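Local coordinates for putative periplasmic or exported protein (Salmonella enterica subsp. enterica serovar Typhimurium, PDB 4GQZ) that probably binds copper in the periplasm and contributes to copper resistance, and forms a V-shaped dimer, at residues B[131-143]-B[149-161]. Sequence-based numbering, arbitrary orientation.
Sequences TLEVSYNGKTASH and DDSQTCLTELPLR
With CG swung opposite the backbone N (chi1 -156°), His143 turns its imidazole toward Glu157, whose CG stands opposite its own carbonyl carbon (chi1 -68°) and whose chain runs extended from there. His143 NE2 donates to Glu157 OE2 at 2.6 Å, a short His-carboxylate bond, bent to 143° at the hydrogen, that reaches the anti side of the carboxylate; OE2 is tilted from the ring plane. One ring face is backed by Leu155, whose CD1 sits 3.9 Å from the His143 ring centroid in a CH-pi contact. Deeper in, Leu155 CD2 meets Leu132 CD2 at 3.7 Å, while Leu158 lies across Leu132 and Val134 with CD1 and rests CD2 against Ala141 CB, 4.0 Å away. Phe68 of strand 63-68 packs on Leu132, Val134, Leu155 and Leu158. This is a case of a beta-hairpin, strands 129-136 and 139-146 joined by a type I' turn from Tyr136 to Lys139, with one side covered by the C-terminal tail. That tail leaves strand 154-155, where Cys154 is tied to Cys78 by a disulfide. Two waters bridge carbonyls along the way, one linking Thr140 O to Pro159 O, the other Ser142 O to Glu157 O. At the terminus the backbone of Thr140 is held twice, its N donating to the C-terminal carboxylate oxygen Arg161 OXT (2.9 Å) and its O accepting from Arg161 N (3.1 Å), while Leu160 CD1 packs on Ala141 CB at 3.8 Å.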
ATOM      1  N   THR B 131      -7.722  20.307  -6.862  1.00 20.60           N
ATOM      2  CA  THR B 131      -8.591  21.065  -5.972  1.00 20.64           C
ATOM      3  C   THR B 131      -9.523  20.111  -5.267  1.00 21.17           C
ATOM      4  O   THR B 131     -10.054  19.185  -5.881  1.00 19.29           O
ATOM      5  CB  THR B 131      -9.431  22.108  -6.743  1.00 22.20           C
ATOM      6  OG1 THR B 131      -8.557  23.015  -7.424  1.00 25.97           O
ATOM      7  CG2 THR B 131     -10.333  22.915  -5.790  1.00 21.82           C
ATOM      8  N   LEU B 132      -9.714  20.330  -3.972  1.00 18.51           N
ATOM      9  CA  LEU B 132     -10.738  19.619  -3.216  1.00 19.67           C
ATOM     10  C   LEU B 132     -11.868  20.604  -2.934  1.00 20.56           C
ATOM     11  O   LEU B 132     -11.612  21.730  -2.495  1.00 21.76           O
ATOM     12  CB  LEU B 132     -10.172  19.112  -1.887  1.00 18.10           C
ATOM     13  CG  LEU B 132     -11.237  18.744  -0.843  1.00 22.37           C
ATOM     14  CD1 LEU B 132     -11.998  17.509  -1.267  1.00 23.04           C
ATOM     15  CD2 LEU B 132     -10.654  18.558   0.549  1.00 23.44           C
ATOM     16  N   GLU B 133     -13.107  20.204  -3.204  1.00 20.10           N
ATOM     17  CA  GLU B 133     -14.252  21.022  -2.812  1.00 21.97           C
ATOM     18  C   GLU B 133     -15.131  20.199  -1.910  1.00 22.02           C
ATOM     19  O   GLU B 133     -15.330  19.004  -2.143  1.00 21.81           O
ATOM     20  CB  GLU B 133     -15.063  21.513  -4.015  1.00 24.66           C
ATOM     21  CG  GLU B 133     -16.245  22.403  -3.596  1.00 25.69           C
ATOM     22  CD  GLU B 133     -17.133  22.822  -4.760  1.00 31.41           C
ATOM     23  OE1 GLU B 133     -16.869  22.383  -5.897  1.00 32.52           O
ATOM     24  OE2 GLU B 133     -18.097  23.590  -4.526  1.00 34.85           O
ATOM     25  N   VAL B 134     -15.629  20.830  -0.853  1.00 22.36           N
ATOM     26  CA  VAL B 134     -16.502  20.162   0.093  1.00 21.30           C
ATOM     27  C   VAL B 134     -17.765  21.003   0.210  1.00 22.92           C
ATOM     28  O   VAL B 134     -17.713  22.234   0.108  1.00 22.96           O
ATOM     29  CB  VAL B 134     -15.811  20.012   1.472  1.00 21.83           C
ATOM     30  CG1 VAL B 134     -16.751  19.373   2.482  1.00 25.26           C
ATOM     31  CG2 VAL B 134     -14.559  19.181   1.331  1.00 22.98           C
ATOM     32  N   SER B 135     -18.912  20.353   0.364  1.00 23.12           N
ATOM     33  CA  SER B 135     -20.140  21.119   0.523  1.00 23.31           C
ATOM     34  C   SER B 135     -21.042  20.489   1.577  1.00 25.51           C
ATOM     35  O   SER B 135     -21.091  19.264   1.716  1.00 25.65           O
ATOM     36  CB  SER B 135     -20.857  21.307  -0.819  1.00 27.52           C
ATOM     37  OG  SER B 135     -21.680  20.201  -1.121  1.00 32.75           O
ATOM     38  N   TYR B 136     -21.728  21.339   2.336  1.00 26.68           N
ATOM     39  CA  TYR B 136     -22.584  20.906   3.441  1.00 27.87           C
ATOM     40  C   TYR B 136     -23.725  21.898   3.603  1.00 26.86           C
ATOM     41  O   TYR B 136     -23.472  23.083   3.773  1.00 25.95           O
ATOM     42  CB  TYR B 136     -21.769  20.856   4.733  1.00 28.05           C
ATOM     43  CG  TYR B 136     -22.590  20.656   5.988  1.00 29.10           C
ATOM     44  CD1 TYR B 136     -23.144  19.415   6.285  1.00 29.79           C
ATOM     45  CD2 TYR B 136     -22.809  21.706   6.878  1.00 30.12           C
ATOM     46  CE1 TYR B 136     -23.892  19.221   7.434  1.00 31.51           C
ATOM     47  CE2 TYR B 136     -23.552  21.523   8.032  1.00 30.72           C
ATOM     48  CZ  TYR B 136     -24.090  20.278   8.303  1.00 33.21           C
ATOM     49  OH  TYR B 136     -24.832  20.087   9.447  1.00 35.96           O
ATOM     50  N   ASN B 137     -24.964  21.411   3.518  1.00 30.09           N
ATOM     51  CA  ASN B 137     -26.171  22.213   3.770  1.00 32.60           C
ATOM     52  C   ASN B 137     -26.122  23.620   3.145  1.00 32.15           C
ATOM     53  O   ASN B 137     -26.266  24.639   3.822  1.00 34.10           O
ATOM     54  CB  ASN B 137     -26.478  22.244   5.282  1.00 32.25           C
ATOM     55  CG  ASN B 137     -27.760  23.005   5.621  1.00 37.57           C
ATOM     56  OD1 ASN B 137     -28.869  22.560   5.312  1.00 41.22           O
ATOM     57  ND2 ASN B 137     -27.607  24.155   6.275  1.00 38.18           N
ATOM     58  N   GLY B 138     -25.857  23.663   1.847  1.00 32.57           N
ATOM     59  CA  GLY B 138     -25.857  24.921   1.124  1.00 32.08           C
ATOM     60  C   GLY B 138     -24.534  25.665   1.128  1.00 32.32           C
ATOM     61  O   GLY B 138     -24.396  26.663   0.424  1.00 33.96           O
ATOM     62  N   LYS B 139     -23.563  25.188   1.906  1.00 27.14           N
ATOM     63  CA  LYS B 139     -22.303  25.918   2.081  1.00 27.48           C
ATOM     64  C   LYS B 139     -21.146  25.136   1.472  1.00 25.07           C
ATOM     65  O   LYS B 139     -21.184  23.911   1.456  1.00 25.54           O
ATOM     66  CB  LYS B 139     -22.015  26.139   3.571  1.00 26.15           C
ATOM     67  CG  LYS B 139     -23.086  26.908   4.329  1.00 29.63           C
ATOM     68  CD  LYS B 139     -22.673  27.066   5.801  1.00 31.91           C
ATOM     69  CE  LYS B 139     -23.809  26.692   6.761  1.00 35.36           C
ATOM     70  NZ  LYS B 139     -25.029  27.525   6.576  1.00 35.74           N
ATOM     71  N   THR B 140     -20.116  25.839   1.001  1.00 24.61           N
ATOM     72  CA  THR B 140     -18.979  25.178   0.356  1.00 23.51           C
ATOM     73  C   THR B 140     -17.645  25.696   0.843  1.00 23.49           C
ATOM     74  O   THR B 140     -17.535  26.810   1.363  1.00 20.97           O
ATOM     75  CB  THR B 140     -18.966  25.368  -1.188  1.00 24.22           C
ATOM     76  OG1 THR B 140     -18.844  26.763  -1.490  1.00 26.27           O
ATOM     77  CG2 THR B 140     -20.227  24.816  -1.825  1.00 27.02           C
ATOM     78  N   ALA B 141     -16.619  24.871   0.658  1.00 21.82           N
ATOM     79  CA  ALA B 141     -15.246  25.305   0.864  1.00 21.98           C
ATOM     80  C   ALA B 141     -14.400  24.607  -0.180  1.00 22.93           C
ATOM     81  O   ALA B 141     -14.731  23.506  -0.632  1.00 22.53           O
ATOM     82  CB  ALA B 141     -14.758  24.939   2.277  1.00 20.54           C
ATOM     83  N   SER B 142     -13.303  25.228  -0.577  1.00 22.59           N
ATOM     84  CA  SER B 142     -12.387  24.525  -1.454  1.00 23.50           C
ATOM     85  C   SER B 142     -10.946  24.945  -1.206  1.00 23.35           C
ATOM     86  O   SER B 142     -10.671  25.995  -0.617  1.00 21.04           O
ATOM     87  CB  SER B 142     -12.775  24.699  -2.926  1.00 26.40           C
ATOM     88  OG  SER B 142     -12.533  26.011  -3.367  1.00 30.25           O
ATOM     89  N   HIS B 143     -10.022  24.117  -1.658  1.00 21.60           N
ATOM     90  CA  HIS B 143      -8.619  24.374  -1.395  1.00 21.73           C
ATOM     91  C   HIS B 143      -7.763  23.618  -2.378  1.00 20.99           C
ATOM     92  O   HIS B 143      -8.110  22.521  -2.800  1.00 19.17           O
ATOM     93  CB  HIS B 143      -8.283  23.916   0.022  1.00 22.51           C
ATOM     94  CG  HIS B 143      -7.094  24.602   0.615  1.00 23.03           C
ATOM     95  ND1 HIS B 143      -5.799  24.283   0.264  1.00 23.39           N
ATOM     96  CD2 HIS B 143      -7.002  25.570   1.556  1.00 25.43           C
ATOM     97  CE1 HIS B 143      -4.961  25.032   0.960  1.00 25.51           C
ATOM     98  NE2 HIS B 143      -5.664  25.820   1.753  1.00 25.52           N
ATOM     99  N   ASP B 149       5.600  13.926  -2.524  1.00 25.96           N
ATOM    100  CA  ASP B 149       6.171  13.409  -1.277  1.00 27.09           C
ATOM    101  C   ASP B 149       6.325  14.445  -0.170  1.00 27.52           C
ATOM    102  O   ASP B 149       6.424  14.081   0.996  1.00 30.53           O
ATOM    103  CB  ASP B 149       7.502  12.694  -1.525  1.00 28.05           C
ATOM    104  CG  ASP B 149       7.324  11.390  -2.248  1.00 30.26           C
ATOM    105  OD1 ASP B 149       6.196  10.855  -2.225  1.00 30.33           O
ATOM    106  OD2 ASP B 149       8.306  10.903  -2.842  1.00 34.02           O
ATOM    107  N   ASP B 150       6.342  15.728  -0.519  1.00 27.27           N
ATOM    108  CA  ASP B 150       6.462  16.766   0.498  1.00 30.26           C
ATOM    109  C   ASP B 150       5.119  17.415   0.843  1.00 30.06           C
ATOM    110  O   ASP B 150       5.073  18.380   1.607  1.00 31.66           O
ATOM    111  CB  ASP B 150       7.489  17.830   0.081  1.00 34.45           C
ATOM    112  CG  ASP B 150       7.144  18.500  -1.230  1.00 34.95           C
ATOM    113  OD1 ASP B 150       6.454  17.877  -2.061  1.00 36.59           O
ATOM    114  OD2 ASP B 150       7.569  19.654  -1.442  1.00 40.28           O
ATOM    115  N   SER B 151       4.030  16.879   0.293  1.00 26.72           N
ATOM    116  CA  SER B 151       2.705  17.440   0.550  1.00 26.37           C
ATOM    117  C   SER B 151       2.131  16.979   1.890  1.00 25.43           C
ATOM    118  O   SER B 151       2.353  15.840   2.308  1.00 25.54           O
ATOM    119  CB  SER B 151       1.736  17.070  -0.571  1.00 24.00           C
ATOM    120  OG  SER B 151       2.192  17.530  -1.833  1.00 24.56           O
ATOM    121  N   GLN B 152       1.371  17.861   2.537  1.00 25.74           N
ATOM    122  CA  GLN B 152       0.762  17.563   3.839  1.00 27.78           C
ATOM    123  C   GLN B 152      -0.347  16.533   3.704  1.00 23.22           C
ATOM    124  O   GLN B 152      -0.973  16.425   2.653  1.00 22.98           O
ATOM    125  CB  GLN B 152       0.195  18.837   4.471  1.00 27.69           C
ATOM    126  CG  GLN B 152      -1.049  19.348   3.768  1.00 28.48           C
ATOM    127  CD  GLN B 152      -1.350  20.807   4.068  1.00 32.84           C
ATOM    128  OE1 GLN B 152      -1.272  21.654   3.181  1.00 36.53           O
ATOM    129  NE2 GLN B 152      -1.708  21.101   5.313  1.00 31.09           N
ATOM    130  N   THR B 153      -0.590  15.779   4.775  1.00 22.65           N
ATOM    131  CA  THR B 153      -1.644  14.777   4.771  1.00 21.63           C
ATOM    132  C   THR B 153      -2.865  15.290   5.526  1.00 22.41           C
ATOM    133  O   THR B 153      -3.899  14.611   5.613  1.00 21.67           O
ATOM    134  CB  THR B 153      -1.143  13.461   5.384  1.00 21.69           C
ATOM    135  OG1 THR B 153      -0.730  13.674   6.752  1.00 16.75           O
ATOM    136  CG2 THR B 153       0.030  12.951   4.570  1.00 19.88           C
ATOM    137  N   CYS B 154      -2.749  16.500   6.062  1.00 21.64           N
ATOM    138  CA  CYS B 154      -3.827  17.069   6.844  1.00 22.22           C
ATOM    139  C   CYS B 154      -4.242  18.413   6.257  1.00 23.65           C
ATOM    140  O   CYS B 154      -3.405  19.291   6.046  1.00 23.77           O
ATOM    141  CB  CYS B 154      -3.379  17.238   8.296  1.00 24.21           C
ATOM    142  SG  CYS B 154      -4.722  17.593   9.416  1.00 27.91           S
ATOM    143  N   LEU B 155      -5.535  18.564   5.991  1.00 21.58           N
ATOM    144  CA  LEU B 155      -6.075  19.810   5.438  1.00 20.41           C
ATOM    145  C   LEU B 155      -7.197  20.302   6.354  1.00 19.52           C
ATOM    146  O   LEU B 155      -8.264  19.676   6.431  1.00 17.49           O
ATOM    147  CB  LEU B 155      -6.604  19.570   4.019  1.00 16.68           C
ATOM    148  CG  LEU B 155      -7.334  20.745   3.367  1.00 21.14           C
ATOM    149  CD1 LEU B 155      -6.451  21.984   3.338  1.00 20.43           C
ATOM    150  CD2 LEU B 155      -7.793  20.387   1.968  1.00 20.83           C
ATOM    151  N   THR B 156      -6.965  21.406   7.069  1.00 18.33           N
ATOM    152  CA  THR B 156      -7.983  21.936   7.977  1.00 20.04           C
ATOM    153  C   THR B 156      -8.496  23.302   7.524  1.00 19.50           C
ATOM    154  O   THR B 156      -9.435  23.838   8.111  1.00 19.81           O
ATOM    155  CB  THR B 156      -7.461  22.050   9.426  1.00 18.46           C
ATOM    156  OG1 THR B 156      -6.215  22.754   9.423  1.00 20.10           O
ATOM    157  CG2 THR B 156      -7.229  20.660  10.039  1.00 21.16           C
ATOM    158  N   GLU B 157      -7.884  23.850   6.477  1.00 21.64           N
ATOM    159  CA  GLU B 157      -8.251  25.179   5.973  1.00 23.89           C
ATOM    160  C   GLU B 157      -9.478  25.117   5.069  1.00 21.41           C
ATOM    161  O   GLU B 157      -9.409  25.466   3.893  1.00 23.52           O
ATOM    162  CB  GLU B 157      -7.077  25.814   5.207  1.00 27.42           C
ATOM    163  CG  GLU B 157      -5.874  26.190   6.094  1.00 29.52           C
ATOM    164  CD  GLU B 157      -4.624  26.592   5.292  1.00 35.56           C
ATOM    165  OE1 GLU B 157      -3.562  26.805   5.924  1.00 38.71           O
ATOM    166  OE2 GLU B 157      -4.694  26.702   4.042  1.00 33.37           O
ATOM    167  N   LEU B 158     -10.596  24.661   5.614  1.00 21.37           N
ATOM    168  CA  LEU B 158     -11.806  24.503   4.811  1.00 21.03           C
ATOM    169  C   LEU B 158     -13.004  25.161   5.468  1.00 19.76           C
ATOM    170  O   LEU B 158     -13.927  24.471   5.886  1.00 19.49           O
ATOM    171  CB  LEU B 158     -12.118  23.019   4.587  1.00 19.19           C
ATOM    172  CG  LEU B 158     -11.243  22.238   3.606  1.00 21.95           C
ATOM    173  CD1 LEU B 158     -11.557  20.736   3.687  1.00 21.11           C
ATOM    174  CD2 LEU B 158     -11.439  22.753   2.197  1.00 19.37           C
ATOM    175  N   PRO B 159     -13.009  26.502   5.539  1.00 20.54           N
ATOM    176  CA  PRO B 159     -14.153  27.195   6.147  1.00 20.56           C
ATOM    177  C   PRO B 159     -15.396  27.208   5.250  1.00 23.24           C
ATOM    178  O   PRO B 159     -15.393  27.799   4.164  1.00 23.83           O
ATOM    179  CB  PRO B 159     -13.621  28.608   6.356  1.00 23.18           C
ATOM    180  CG  PRO B 159     -12.610  28.794   5.245  1.00 22.57           C
ATOM    181  CD  PRO B 159     -11.968  27.443   5.071  1.00 20.61           C
ATOM    182  N   LEU B 160     -16.452  26.543   5.706  1.00 22.18           N
ATOM    183  CA  LEU B 160     -17.710  26.493   4.974  1.00 23.43           C
ATOM    184  C   LEU B 160     -18.374  27.862   4.946  1.00 26.89           C
ATOM    185  O   LEU B 160     -18.696  28.412   5.999  1.00 27.26           O
ATOM    186  CB  LEU B 160     -18.671  25.520   5.652  1.00 22.91           C
ATOM    187  CG  LEU B 160     -18.791  24.053   5.223  1.00 27.27           C
ATOM    188  CD1 LEU B 160     -17.910  23.666   4.030  1.00 23.09           C
ATOM    189  CD2 LEU B 160     -18.571  23.121   6.392  1.00 22.28           C
ATOM    190  N   ARG B 161     -18.603  28.402   3.751  1.00 26.85           N
ATOM    191  CA  ARG B 161     -19.355  29.653   3.623  1.00 27.10           C
ATOM    192  C   ARG B 161     -20.448  29.475   2.573  1.00 31.30           C
ATOM    193  O   ARG B 161     -21.488  30.141   2.611  1.00 33.03           O
ATOM    194  CB  ARG B 161     -18.438  30.820   3.232  1.00 28.82           C
ATOM    195  CG  ARG B 161     -17.226  31.066   4.139  1.00 29.67           C
ATOM    196  CD  ARG B 161     -17.640  31.315   5.590  1.00 31.39           C
ATOM    197  NE  ARG B 161     -16.508  31.650   6.466  1.00 33.28           N
ATOM    198  CZ  ARG B 161     -16.083  30.894   7.479  1.00 33.86           C
ATOM    199  NH1 ARG B 161     -16.679  29.733   7.759  1.00 30.60           N
ATOM    200  NH2 ARG B 161     -15.048  31.294   8.213  1.00 34.39           N
ATOM    201  OXT ARG B 161     -20.320  28.654   1.656  1.00 28.70           O
TER
HETATM  202  O   HOH W   1     -15.442  28.806   1.771  1.00 24.54           O
HETATM  203  O   HOH W   2     -10.236  27.404   1.876  1.00 28.68           O